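Local atomic coordinates of tail fiber protein (Acinetobacter phage AM24, PDB entry 5W5P), a protein that forms a trimeric tailspike that probably recognises, and may cleave, the capsular polysaccharide of its Acinetobacter baumannii host. Residues A505-L510 and T596-S601; S559-F564 and V586-S591; K458-S463 and V470-E475. All blocks are in the same frame, centred on the assembly; numbering follows the deposited sequence.

Contact 1: residues A505-L510 and T596-S601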
ATOM      1  N   ALA A 505      41.527 -24.710  23.074  1.00 62.61           N
ATOM      2  CA  ALA A 505      42.031 -24.217  21.798  1.00 62.16           C
ATOM      3  C   ALA A 505      41.120 -24.616  20.644  1.00 64.47           C
ATOM      4  O   ALA A 505      40.940 -23.834  19.702  1.00 66.71           O
ATOM      5  CB  ALA A 505      43.451 -24.727  21.560  1.00 61.89           C
ATOM      6  N   SER A 506      40.525 -25.811  20.704  1.00 65.44           N
ATOM      7  CA  SER A 506      39.622 -26.303  19.671  1.00 64.22           C
ATOM      8  C   SER A 506      38.164 -25.929  19.929  1.00 62.67           C
ATOM      9  O   SER A 506      37.266 -26.527  19.326  1.00 65.06           O
ATOM     10  CB  SER A 506      39.755 -27.822  19.531  1.00 64.72           C
ATOM     11  OG  SER A 506      39.425 -28.482  20.739  1.00 65.64           O
ATOM     12  N   ASN A 507      37.917 -24.971  20.823  1.00 60.96           N
ATOM     13  CA  ASN A 507      36.581 -24.423  21.073  1.00 58.10           C
ATOM     14  C   ASN A 507      35.635 -25.465  21.668  1.00 60.00           C
ATOM     15  O   ASN A 507      34.466 -25.566  21.294  1.00 62.71           O
ATOM     16  CB  ASN A 507      35.995 -23.806  19.805  1.00 55.16           C
ATOM     17  CG  ASN A 507      36.766 -22.595  19.357  1.00 60.92           C
ATOM     18  OD1 ASN A 507      36.642 -21.520  19.942  1.00 62.72           O
ATOM     19  ND2 ASN A 507      37.574 -22.756  18.315  1.00 65.05           N
ATOM     20  N   VAL A 508      36.148 -26.236  22.618  1.00 63.17           N
ATOM     21  CA  VAL A 508      35.339 -27.129  23.438  1.00 59.16           C
ATOM     22  C   VAL A 508      34.972 -26.371  24.708  1.00 53.53           C
ATOM     23  O   VAL A 508      35.856 -25.897  25.434  1.00 50.93           O
ATOM     24  CB  VAL A 508      36.094 -28.429  23.755  1.00 59.08           C
ATOM     25  CG1 VAL A 508      35.324 -29.268  24.761  1.00 56.69           C
ATOM     26  CG2 VAL A 508      36.352 -29.210  22.476  1.00 58.92           C
ATOM     27  N   VAL A 509      33.676 -26.239  24.974  1.00 52.90           N
ATOM     28  CA  VAL A 509      33.210 -25.452  26.112  1.00 52.55           C
ATOM     29  C   VAL A 509      33.379 -26.268  27.389  1.00 57.18           C
ATOM     30  O   VAL A 509      32.739 -27.313  27.561  1.00 57.58           O
ATOM     31  CB  VAL A 509      31.752 -25.014  25.922  1.00 50.25           C
ATOM     32  CG1 VAL A 509      31.235 -24.329  27.180  1.00 47.63           C
ATOM     33  CG2 VAL A 509      31.633 -24.092  24.715  1.00 48.60           C
ATOM     34  N   LEU A 510      34.246 -25.790  28.289  1.00 58.86           N
ATOM     35  CA  LEU A 510      34.472 -26.420  29.583  1.00 58.38           C
ATOM     36  C   LEU A 510      33.833 -25.667  30.740  1.00 57.01           C
ATOM     37  O   LEU A 510      33.829 -26.180  31.866  1.00 56.12           O
ATOM     38  CB  LEU A 510      35.980 -26.560  29.854  1.00 51.42           C
ATOM     39  CG  LEU A 510      36.758 -27.511  28.946  1.00 52.49           C
ATOM     40  CD1 LEU A 510      38.166 -27.705  29.471  1.00 53.72           C
ATOM     41  CD2 LEU A 510      36.039 -28.846  28.822  1.00 55.04           C
ATOM     42  N   THR A 596      41.526 -24.915  29.439  1.00 61.14           N
ATOM     43  CA  THR A 596      40.805 -23.766  28.903  1.00 53.53           C
ATOM     44  C   THR A 596      41.801 -22.761  28.339  1.00 60.22           C
ATOM     45  O   THR A 596      42.700 -22.300  29.051  1.00 59.20           O
ATOM     46  CB  THR A 596      39.956 -23.121  29.994  1.00 55.36           C
ATOM     47  OG1 THR A 596      39.010 -24.073  30.493  1.00 55.67           O
ATOM     48  CG2 THR A 596      39.219 -21.907  29.453  1.00 51.32           C
ATOM     49  N   ALA A 597      41.645 -22.419  27.060  1.00 59.55           N
ATOM     50  CA  ALA A 597      42.581 -21.531  26.386  1.00 58.35           C
ATOM     51  C   ALA A 597      42.059 -20.112  26.221  1.00 54.68           C
ATOM     52  O   ALA A 597      42.849 -19.214  25.915  1.00 53.21           O
ATOM     53  CB  ALA A 597      42.952 -22.092  25.008  1.00 54.62           C
ATOM     54  N   LYS A 598      40.765 -19.879  26.418  1.00 53.93           N
ATOM     55  CA  LYS A 598      40.215 -18.558  26.153  1.00 56.24           C
ATOM     56  C   LYS A 598      38.869 -18.411  26.838  1.00 56.00           C
ATOM     57  O   LYS A 598      38.208 -19.395  27.183  1.00 55.56           O
ATOM     58  CB  LYS A 598      40.057 -18.304  24.651  1.00 54.33           C
ATOM     59  CG  LYS A 598      39.159 -19.312  23.959  1.00 57.84           C
ATOM     60  CD  LYS A 598      39.282 -19.207  22.451  1.00 61.09           C
ATOM     61  CE  LYS A 598      38.954 -20.518  21.775  1.00 59.94           C
ATOM     62  NZ  LYS A 598      39.126 -20.439  20.302  1.00 58.80           N
ATOM     63  N   VAL A 599      38.472 -17.156  27.013  1.00 54.27           N
ATOM     64  CA  VAL A 599      37.125 -16.795  27.429  1.00 53.15           C
ATOM     65  C   VAL A 599      36.452 -16.142  26.229  1.00 52.04           C
ATOM     66  O   VAL A 599      36.892 -15.085  25.759  1.00 49.71           O
ATOM     67  CB  VAL A 599      37.131 -15.865  28.650  1.00 54.49           C
ATOM     68  CG1 VAL A 599      35.733 -15.322  28.911  1.00 46.03           C
ATOM     69  CG2 VAL A 599      37.659 -16.611  29.864  1.00 47.97           C
ATOM     70  N   PHE A 600      35.403 -16.787  25.715  1.00 51.00           N
ATOM     71  CA  PHE A 600      34.619 -16.263  24.600  1.00 47.70           C
ATOM     72  C   PHE A 600      33.377 -15.586  25.167  1.00 44.24           C
ATOM     73  O   PHE A 600      32.502 -16.248  25.733  1.00 43.88           O
ATOM     74  CB  PHE A 600      34.244 -17.382  23.631  1.00 46.63           C
ATOM     75  CG  PHE A 600      33.771 -16.893  22.294  1.00 47.06           C
ATOM     76  CD1 PHE A 600      34.631 -16.218  21.439  1.00 47.74           C
ATOM     77  CD2 PHE A 600      32.465 -17.107  21.890  1.00 48.05           C
ATOM     78  CE1 PHE A 600      34.187 -15.764  20.200  1.00 49.03           C
ATOM     79  CE2 PHE A 600      32.015 -16.662  20.653  1.00 46.73           C
ATOM     80  CZ  PHE A 600      32.877 -15.990  19.808  1.00 44.23           C
ATOM     81  N   SER A 601      33.293 -14.272  25.020  1.00 43.79           N
ATOM     82  CA  SER A 601      32.265 -13.482  25.680  1.00 42.90           C
ATOM     83  C   SER A 601      31.256 -12.977  24.654  1.00 48.52           C
ATOM     84  O   SER A 601      31.626 -12.284  23.701  1.00 46.57           O
ATOM     85  CB  SER A 601      32.893 -12.318  26.439  1.00 43.07           C
ATOM     86  OG  SER A 601      33.705 -12.792  27.503  1.00 47.37           O
TER
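Lys-598 NZ is gripped by two side chains: it donates a 2.7 Å hydrogen bond to Asn-507 OD1 and forms a salt bridge with Glu-459. The amine meets the amide from above the carbonyl plane, 42° out of it, and the two chains lie roughly perpendicular. OD1 is the amide atom nearer the ammonium, with Asn-507 ND2 at 3.4 Å from Lys-598 NZ. Lys-598 CG lies between the backbone N and the carbonyl carbon (chi1 59°), and from there the chain runs extended across to the turn that carries Asn-507. This turn closes the hairpin of strands 492-503 and 509-523 in the C-terminal antiparallel sheet. Strand 598-608 is the other neighbour of 492-503; in the segment leading into it, Ala-597 and Lys-598 both face Lys-503, a classic beta bulge. Ala-597 CB points at the turn and touches Ala-505 N at 3.6 Å, while Ala-505 CB and Ala-597 CB stay 4.4 Å apart. Further along, Leu-510 and Thr-596 run alongside in opposite senses, with Leu-510 CD1 3.9 Å from Thr-596 OG1, a hydroxyl hydrogen-bonded to His-563. Val-509 makes backbone hydrogen bonds to the second subunit, on which Val-508 also packs.

Contact 2: residues S559-F564 and V586-S591; sequences SLFKHF and VAASGS
The Phe-561 ring has the carbonyl oxygen of Val-586 at its edge, near the ring plane and 3.6 Å from CE2, and His-563 CE1 also lies in plane at its edge. The imidazole in turn receives Phe-561 CD2 over one face, displaced toward the rim. Both rings belong to a loop at the end of the C-terminal beta-sandwich; residues 586-591 lie in a second loop, which crosses from strand 577-582 in one sheet to strand 598-608 in the other. Ala-588 CB sits against both rings, 3.6 Å from Phe-561 CD2 and 3.5 Å from His-563 NE2. Phe-561 CG is anti to the backbone N (chi1 -175°), which places CG on the side of this methyl group. Rotation of the imidazole is fixed at both nitrogens: His-563 ND1 donates to Phe-561 O at 2.9 Å, coming from above that carbonyl plane, and NE2 is hydrogen-bonded to Thr-596. Beyond the imidazole, Phe-564 packs edge-to-face with Tyr-585. The backbones are joined by Val-586 N, which donates to His-563 O at 2.8 Å; the bond is nearly straight at 170°, and His-563 CA lies 3.5 Å from Val-586 O in a CA-H...O contact.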
ATOM      1  N   SER A 559      32.730 -32.831  33.145  1.00 65.82           N
ATOM      2  CA  SER A 559      31.675 -31.908  33.535  1.00 64.23           C
ATOM      3  C   SER A 559      32.145 -30.467  33.378  1.00 60.20           C
ATOM      4  O   SER A 559      33.345 -30.184  33.296  1.00 57.44           O
ATOM      5  CB  SER A 559      31.225 -32.155  34.981  1.00 64.88           C
ATOM      6  OG  SER A 559      30.319 -33.241  35.059  1.00 65.54           O
ATOM      7  N   LEU A 560      31.177 -29.552  33.327  1.00 57.37           N
ATOM      8  CA  LEU A 560      31.501 -28.132  33.303  1.00 56.90           C
ATOM      9  C   LEU A 560      32.203 -27.736  34.598  1.00 59.18           C
ATOM     10  O   LEU A 560      31.788 -28.129  35.691  1.00 59.11           O
ATOM     11  CB  LEU A 560      30.237 -27.296  33.111  1.00 51.54           C
ATOM     12  CG  LEU A 560      29.469 -27.457  31.801  1.00 51.05           C
ATOM     13  CD1 LEU A 560      28.172 -26.671  31.870  1.00 49.66           C
ATOM     14  CD2 LEU A 560      30.307 -27.010  30.613  1.00 53.20           C
ATOM     15  N   PHE A 561      33.266 -26.945  34.466  1.00 57.97           N
ATOM     16  CA  PHE A 561      34.152 -26.599  35.569  1.00 52.59           C
ATOM     17  C   PHE A 561      33.869 -25.189  36.073  1.00 55.89           C
ATOM     18  O   PHE A 561      33.599 -24.277  35.287  1.00 62.25           O
ATOM     19  CB  PHE A 561      35.613 -26.707  35.124  1.00 52.10           C
ATOM     20  CG  PHE A 561      36.614 -26.494  36.232  1.00 58.63           C
ATOM     21  CD1 PHE A 561      36.820 -27.469  37.197  1.00 56.09           C
ATOM     22  CD2 PHE A 561      37.366 -25.329  36.294  1.00 58.19           C
ATOM     23  CE1 PHE A 561      37.745 -27.282  38.202  1.00 54.68           C
ATOM     24  CE2 PHE A 561      38.297 -25.138  37.304  1.00 57.35           C
ATOM     25  CZ  PHE A 561      38.484 -26.115  38.258  1.00 54.67           C
ATOM     26  N   LYS A 562      33.941 -25.016  37.390  1.00 59.28           N
ATOM     27  CA  LYS A 562      33.795 -23.704  38.020  1.00 60.62           C
ATOM     28  C   LYS A 562      35.112 -22.948  37.867  1.00 58.91           C
ATOM     29  O   LYS A 562      36.088 -23.227  38.569  1.00 58.85           O
ATOM     30  CB  LYS A 562      33.406 -23.863  39.487  1.00 60.89           C
ATOM     31  CG  LYS A 562      33.337 -22.564  40.269  1.00 60.50           C
ATOM     32  CD  LYS A 562      33.089 -22.818  41.751  1.00 59.43           C
ATOM     33  CE  LYS A 562      33.002 -21.507  42.513  1.00 63.47           C
ATOM     34  NZ  LYS A 562      32.688 -21.687  43.955  1.00 69.17           N
ATOM     35  N   HIS A 563      35.146 -21.981  36.943  1.00 56.30           N
ATOM     36  CA  HIS A 563      36.394 -21.292  36.627  1.00 55.83           C
ATOM     37  C   HIS A 563      36.675 -20.126  37.567  1.00 56.50           C
ATOM     38  O   HIS A 563      37.845 -19.800  37.807  1.00 55.47           O
ATOM     39  CB  HIS A 563      36.366 -20.784  35.183  1.00 54.70           C
ATOM     40  CG  HIS A 563      36.598 -21.850  34.157  1.00 54.68           C
ATOM     41  ND1 HIS A 563      35.689 -22.856  33.912  1.00 54.84           N
ATOM     42  CD2 HIS A 563      37.636 -22.068  33.315  1.00 55.75           C
ATOM     43  CE1 HIS A 563      36.157 -23.648  32.962  1.00 56.70           C
ATOM     44  NE2 HIS A 563      37.337 -23.193  32.584  1.00 56.33           N
ATOM     45  N   PHE A 564      35.636 -19.485  38.095  1.00 54.83           N
ATOM     46  CA  PHE A 564      35.786 -18.301  38.929  1.00 56.03           C
ATOM     47  C   PHE A 564      35.474 -18.631  40.384  1.00 55.95           C
ATOM     48  O   PHE A 564      34.522 -19.360  40.675  1.00 56.38           O
ATOM     49  CB  PHE A 564      34.875 -17.170  38.436  1.00 53.82           C
ATOM     50  CG  PHE A 564      35.298 -16.574  37.118  1.00 51.55           C
ATOM     51  CD1 PHE A 564      36.273 -15.589  37.073  1.00 48.40           C
ATOM     52  CD2 PHE A 564      34.715 -16.990  35.929  1.00 54.33           C
ATOM     53  CE1 PHE A 564      36.666 -15.032  35.875  1.00 50.97           C
ATOM     54  CE2 PHE A 564      35.099 -16.432  34.719  1.00 56.23           C
ATOM     55  CZ  PHE A 564      36.080 -15.452  34.694  1.00 56.43           C
ATOM     56  N   VAL A 586      40.646 -19.628  37.637  1.00 62.11           N
ATOM     57  CA  VAL A 586      41.510 -20.799  37.516  1.00 67.09           C
ATOM     58  C   VAL A 586      40.976 -21.635  36.361  1.00 69.31           C
ATOM     59  O   VAL A 586      39.804 -22.031  36.368  1.00 68.36           O
ATOM     60  CB  VAL A 586      41.562 -21.627  38.814  1.00 61.67           C
ATOM     61  CG1 VAL A 586      42.313 -22.929  38.581  1.00 59.67           C
ATOM     62  CG2 VAL A 586      42.205 -20.826  39.934  1.00 57.27           C
ATOM     63  N   ALA A 587      41.828 -21.896  35.373  1.00 69.34           N
ATOM     64  CA  ALA A 587      41.395 -22.607  34.179  1.00 69.23           C
ATOM     65  C   ALA A 587      41.160 -24.085  34.469  1.00 71.87           C
ATOM     66  O   ALA A 587      41.840 -24.700  35.297  1.00 75.89           O
ATOM     67  CB  ALA A 587      42.432 -22.462  33.065  1.00 70.10           C
ATOM     68  N   ALA A 588      40.177 -24.652  33.772  1.00 66.41           N
ATOM     69  CA  ALA A 588      39.955 -26.090  33.806  1.00 60.93           C
ATOM     70  C   ALA A 588      41.095 -26.813  33.099  1.00 62.15           C
ATOM     71  O   ALA A 588      41.732 -26.271  32.192  1.00 65.41           O
ATOM     72  CB  ALA A 588      38.622 -26.441  33.145  1.00 54.21           C
ATOM     73  N   SER A 589      41.350 -28.048  33.516  1.00 61.07           N
ATOM     74  CA  SER A 589      42.436 -28.843  32.950  1.00 64.64           C
ATOM     75  C   SER A 589      42.274 -30.287  33.412  1.00 65.45           C
ATOM     76  O   SER A 589      41.354 -30.622  34.165  1.00 63.81           O
ATOM     77  CB  SER A 589      43.804 -28.283  33.353  1.00 68.06           C
ATOM     78  OG  SER A 589      43.887 -28.087  34.755  1.00 67.71           O
ATOM     79  N   GLY A 590      43.180 -31.143  32.949  1.00 65.98           N
ATOM     80  CA  GLY A 590      43.227 -32.519  33.410  1.00 68.87           C
ATOM     81  C   GLY A 590      42.152 -33.410  32.833  1.00 73.53           C
ATOM     82  O   GLY A 590      41.672 -34.324  33.520  1.00 73.76           O
ATOM     83  N   SER A 591      41.759 -33.170  31.585  1.00 74.91           N
ATOM     84  CA  SER A 591      40.736 -33.961  30.922  1.00 72.28           C
ATOM     85  C   SER A 591      41.212 -34.291  29.516  1.00 72.10           C
ATOM     86  O   SER A 591      42.301 -33.893  29.094  1.00 67.47           O
ATOM     87  CB  SER A 591      39.395 -33.220  30.894  1.00 69.41           C
ATOM     88  OG  SER A 591      39.334 -32.327  29.795  1.00 69.02           O
TER

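Contact 3: residues K458-S463 and V470-E475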
ATOM      1  N   LYS A 458      33.582 -11.355  21.320  1.00 52.76           N
ATOM      2  CA  LYS A 458      35.022 -11.146  21.343  1.00 49.55           C
ATOM      3  C   LYS A 458      35.684 -12.303  22.076  1.00 49.78           C
ATOM      4  O   LYS A 458      35.188 -12.766  23.107  1.00 47.76           O
ATOM      5  CB  LYS A 458      35.395  -9.814  22.015  1.00 47.71           C
ATOM      6  CG  LYS A 458      36.868  -9.451  21.876  1.00 50.22           C
ATOM      7  CD  LYS A 458      37.146  -8.005  22.248  1.00 52.83           C
ATOM      8  CE  LYS A 458      38.400  -7.499  21.553  1.00 56.29           C
ATOM      9  NZ  LYS A 458      38.092  -7.115  20.141  1.00 65.32           N
ATOM     10  N   GLU A 459      36.802 -12.766  21.531  1.00 51.13           N
ATOM     11  CA  GLU A 459      37.586 -13.832  22.133  1.00 52.79           C
ATOM     12  C   GLU A 459      38.723 -13.219  22.944  1.00 56.21           C
ATOM     13  O   GLU A 459      39.426 -12.328  22.458  1.00 52.77           O
ATOM     14  CB  GLU A 459      38.127 -14.769  21.053  1.00 50.99           C
ATOM     15  CG  GLU A 459      39.329 -15.583  21.467  1.00 49.22           C
ATOM     16  CD  GLU A 459      39.959 -16.316  20.302  1.00 50.34           C
ATOM     17  OE1 GLU A 459      40.994 -15.839  19.792  1.00 51.25           O
ATOM     18  OE2 GLU A 459      39.427 -17.373  19.904  1.00 51.38           O
ATOM     19  N   PHE A 460      38.882 -13.680  24.184  1.00 47.92           N
ATOM     20  CA  PHE A 460      39.949 -13.233  25.081  1.00 57.32           C
ATOM     21  C   PHE A 460      40.809 -14.448  25.413  1.00 56.78           C
ATOM     22  O   PHE A 460      40.543 -15.162  26.383  1.00 49.71           O
ATOM     23  CB  PHE A 460      39.389 -12.588  26.359  1.00 48.05           C
ATOM     24  CG  PHE A 460      38.601 -11.334  26.113  1.00 47.13           C
ATOM     25  CD1 PHE A 460      39.226 -10.100  26.089  1.00 47.43           C
ATOM     26  CD2 PHE A 460      37.229 -11.392  25.914  1.00 46.03           C
ATOM     27  CE1 PHE A 460      38.501  -8.947  25.861  1.00 52.92           C
ATOM     28  CE2 PHE A 460      36.499 -10.242  25.687  1.00 45.24           C
ATOM     29  CZ  PHE A 460      37.134  -9.020  25.659  1.00 45.56           C
ATOM     30  N   LEU A 461      41.838 -14.685  24.602  1.00 53.18           N
ATOM     31  CA  LEU A 461      42.750 -15.787  24.873  1.00 51.94           C
ATOM     32  C   LEU A 461      43.412 -15.597  26.233  1.00 52.45           C
ATOM     33  O   LEU A 461      43.771 -14.480  26.617  1.00 53.13           O
ATOM     34  CB  LEU A 461      43.805 -15.886  23.771  1.00 53.68           C
ATOM     35  CG  LEU A 461      43.291 -16.423  22.431  1.00 60.41           C
ATOM     36  CD1 LEU A 461      44.253 -16.092  21.295  1.00 59.94           C
ATOM     37  CD2 LEU A 461      43.041 -17.923  22.507  1.00 62.64           C
ATOM     38  N   SER A 462      43.554 -16.698  26.973  1.00 52.92           N
ATOM     39  CA  SER A 462      44.121 -16.610  28.315  1.00 55.09           C
ATOM     40  C   SER A 462      45.579 -16.171  28.284  1.00 60.30           C
ATOM     41  O   SER A 462      46.025 -15.463  29.192  1.00 62.50           O
ATOM     42  CB  SER A 462      43.985 -17.952  29.033  1.00 53.79           C
ATOM     43  OG  SER A 462      42.621 -18.273  29.241  1.00 52.86           O
ATOM     44  N   SER A 463      46.328 -16.561  27.250  1.00 62.23           N
ATOM     45  CA  SER A 463      47.731 -16.172  27.154  1.00 63.02           C
ATOM     46  C   SER A 463      47.915 -14.660  27.108  1.00 65.72           C
ATOM     47  O   SER A 463      49.007 -14.172  27.418  1.00 65.45           O
ATOM     48  CB  SER A 463      48.364 -16.808  25.915  1.00 59.95           C
ATOM     49  OG  SER A 463      47.691 -16.399  24.735  1.00 59.24           O
ATOM     50  N   VAL A 470      43.355 -12.656  37.372  1.00 57.08           N
ATOM     51  CA  VAL A 470      42.462 -11.637  36.835  1.00 54.44           C
ATOM     52  C   VAL A 470      42.363 -11.838  35.329  1.00 57.03           C
ATOM     53  O   VAL A 470      43.372 -11.754  34.615  1.00 56.03           O
ATOM     54  CB  VAL A 470      42.951 -10.222  37.174  1.00 52.92           C
ATOM     55  CG1 VAL A 470      41.995  -9.186  36.608  1.00 53.16           C
ATOM     56  CG2 VAL A 470      43.085 -10.060  38.680  1.00 52.43           C
ATOM     57  N   HIS A 471      41.150 -12.100  34.846  1.00 57.07           N
ATOM     58  CA  HIS A 471      40.893 -12.418  33.446  1.00 57.73           C
ATOM     59  C   HIS A 471      40.033 -11.320  32.828  1.00 57.03           C
ATOM     60  O   HIS A 471      38.955 -11.008  33.344  1.00 56.43           O
ATOM     61  CB  HIS A 471      40.202 -13.777  33.317  1.00 58.66           C
ATOM     62  CG  HIS A 471      40.472 -14.468  32.019  1.00 59.35           C
ATOM     63  ND1 HIS A 471      40.167 -13.903  30.798  1.00 59.18           N
ATOM     64  CD2 HIS A 471      41.023 -15.676  31.748  1.00 60.71           C
ATOM     65  CE1 HIS A 471      40.521 -14.732  29.832  1.00 60.61           C
ATOM     66  NE2 HIS A 471      41.043 -15.815  30.381  1.00 60.08           N
ATOM     67  N   THR A 472      40.515 -10.732  31.736  1.00 54.51           N
ATOM     68  CA  THR A 472      39.727  -9.746  31.012  1.00 55.66           C
ATOM     69  C   THR A 472      38.549 -10.445  30.348  1.00 60.59           C
ATOM     70  O   THR A 472      38.719 -11.472  29.685  1.00 62.33           O
ATOM     71  CB  THR A 472      40.588  -9.041  29.963  1.00 56.21           C
ATOM     72  OG1 THR A 472      41.823  -8.612  30.549  1.00 58.78           O
ATOM     73  CG2 THR A 472      39.861  -7.839  29.385  1.00 56.10           C
ATOM     74  N   VAL A 473      37.348  -9.904  30.533  1.00 56.44           N
ATOM     75  CA  VAL A 473      36.140 -10.580  30.076  1.00 49.94           C
ATOM     76  C   VAL A 473      35.367  -9.782  29.040  1.00 47.83           C
ATOM     77  O   VAL A 473      34.480 -10.350  28.382  1.00 49.87           O
ATOM     78  CB  VAL A 473      35.218 -10.942  31.259  1.00 50.30           C
ATOM     79  CG1 VAL A 473      35.810 -12.111  32.017  1.00 55.86           C
ATOM     80  CG2 VAL A 473      34.972  -9.729  32.161  1.00 47.92           C
ATOM     81  N   ALA A 474      35.686  -8.510  28.840  1.00 45.65           N
ATOM     82  CA  ALA A 474      34.901  -7.667  27.953  1.00 46.14           C
ATOM     83  C   ALA A 474      35.689  -6.398  27.671  1.00 46.10           C
ATOM     84  O   ALA A 474      36.610  -6.039  28.410  1.00 45.24           O
ATOM     85  CB  ALA A 474      33.532  -7.330  28.556  1.00 48.88           C
ATOM     86  N   GLU A 475      35.318  -5.729  26.582  1.00 43.90           N
ATOM     87  CA  GLU A 475      35.976  -4.492  26.184  1.00 44.35           C
ATOM     88  C   GLU A 475      34.943  -3.584  25.536  1.00 47.64           C
ATOM     89  O   GLU A 475      34.304  -3.969  24.552  1.00 49.32           O
ATOM     90  CB  GLU A 475      37.135  -4.780  25.230  1.00 45.24           C
ATOM     91  CG  GLU A 475      37.801  -3.536  24.671  1.00 45.78           C
ATOM     92  CD  GLU A 475      38.860  -3.863  23.639  1.00 50.90           C
ATOM     93  OE1 GLU A 475      38.614  -3.635  22.436  1.00 51.31           O
ATOM     94  OE2 GLU A 475      39.939  -4.352  24.028  1.00 53.77           O
TER
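Phe-460 lays its ring against the backbone of residues 472-475, with the carbonyl carbon of Val-473 over one face. Phe-460 CE2 comes within 3.4 Å of Val-473 O and CZ within 3.5 Å of Ala-474 CA, while Thr-472 contributes CG2, 3.9 Å from Phe-460 CE1, its side chain roughly perpendicular to that of Phe-460. Phe-460 CB sits 3.6 Å from Thr-472 O.

The neighbouring contact is polar. Ser-462 OG and His-471 NE2 share a 3.1 Å hydrogen bond in which either could be the donor, the hydroxyl lying in the plane of the imidazole at its edge. Phe-460 O also lies in that plane, 3.5 Å from His-471 CE1. The ring is held from its other nitrogen as well: His-471 ND1 donates to Thr-472 O at 3.0 Å, the acceptor only 5° out of the ring plane. Tyr-585 then packs edge-to-face with the imidazole. At the other end of the contact Lys-458 and Glu-475 approach without forming a salt bridge, and Glu-475 OE1 is instead hydrogen-bonded to Thr-623.

Farther out, Val-473 O accepts a hydrogen bond from Ser-601 OG, and Val-473 and Ala-474 form a classic beta bulge facing Leu-580. The strand segments run almost antiparallel, at 165°, yet share no backbone hydrogen bond, because each pairs within its own sheet: 458-461 with strand 598-608, and 470-475 with strand 577-582. Side chains fill the space between them, as in the interior of a beta-sandwich.

In the fold
All three contacts lie in the C-terminal beta-sandwich, more than 50 Å from the centre of the chain and beyond the parallel beta-helix. Contact 1 is the hub, its centre about 11 Å from those of contacts 2 and 3, which are themselves about 16 Å apart. Probable hydrogen bonds tie it to contact 2, between Thr-596 OG1 and His-563 NE2 and between Phe-561 N and Leu-510 O, both 2.8 Å. Toward contact 3, strands 598-608 and 451-461 are sheet neighbours, and Ala-597 O lies 2.8 Å from Ser-462 N. Contacts 2 and 3 meet through Phe-564 CZ and Val-473 CG1, 4.3 Å apart.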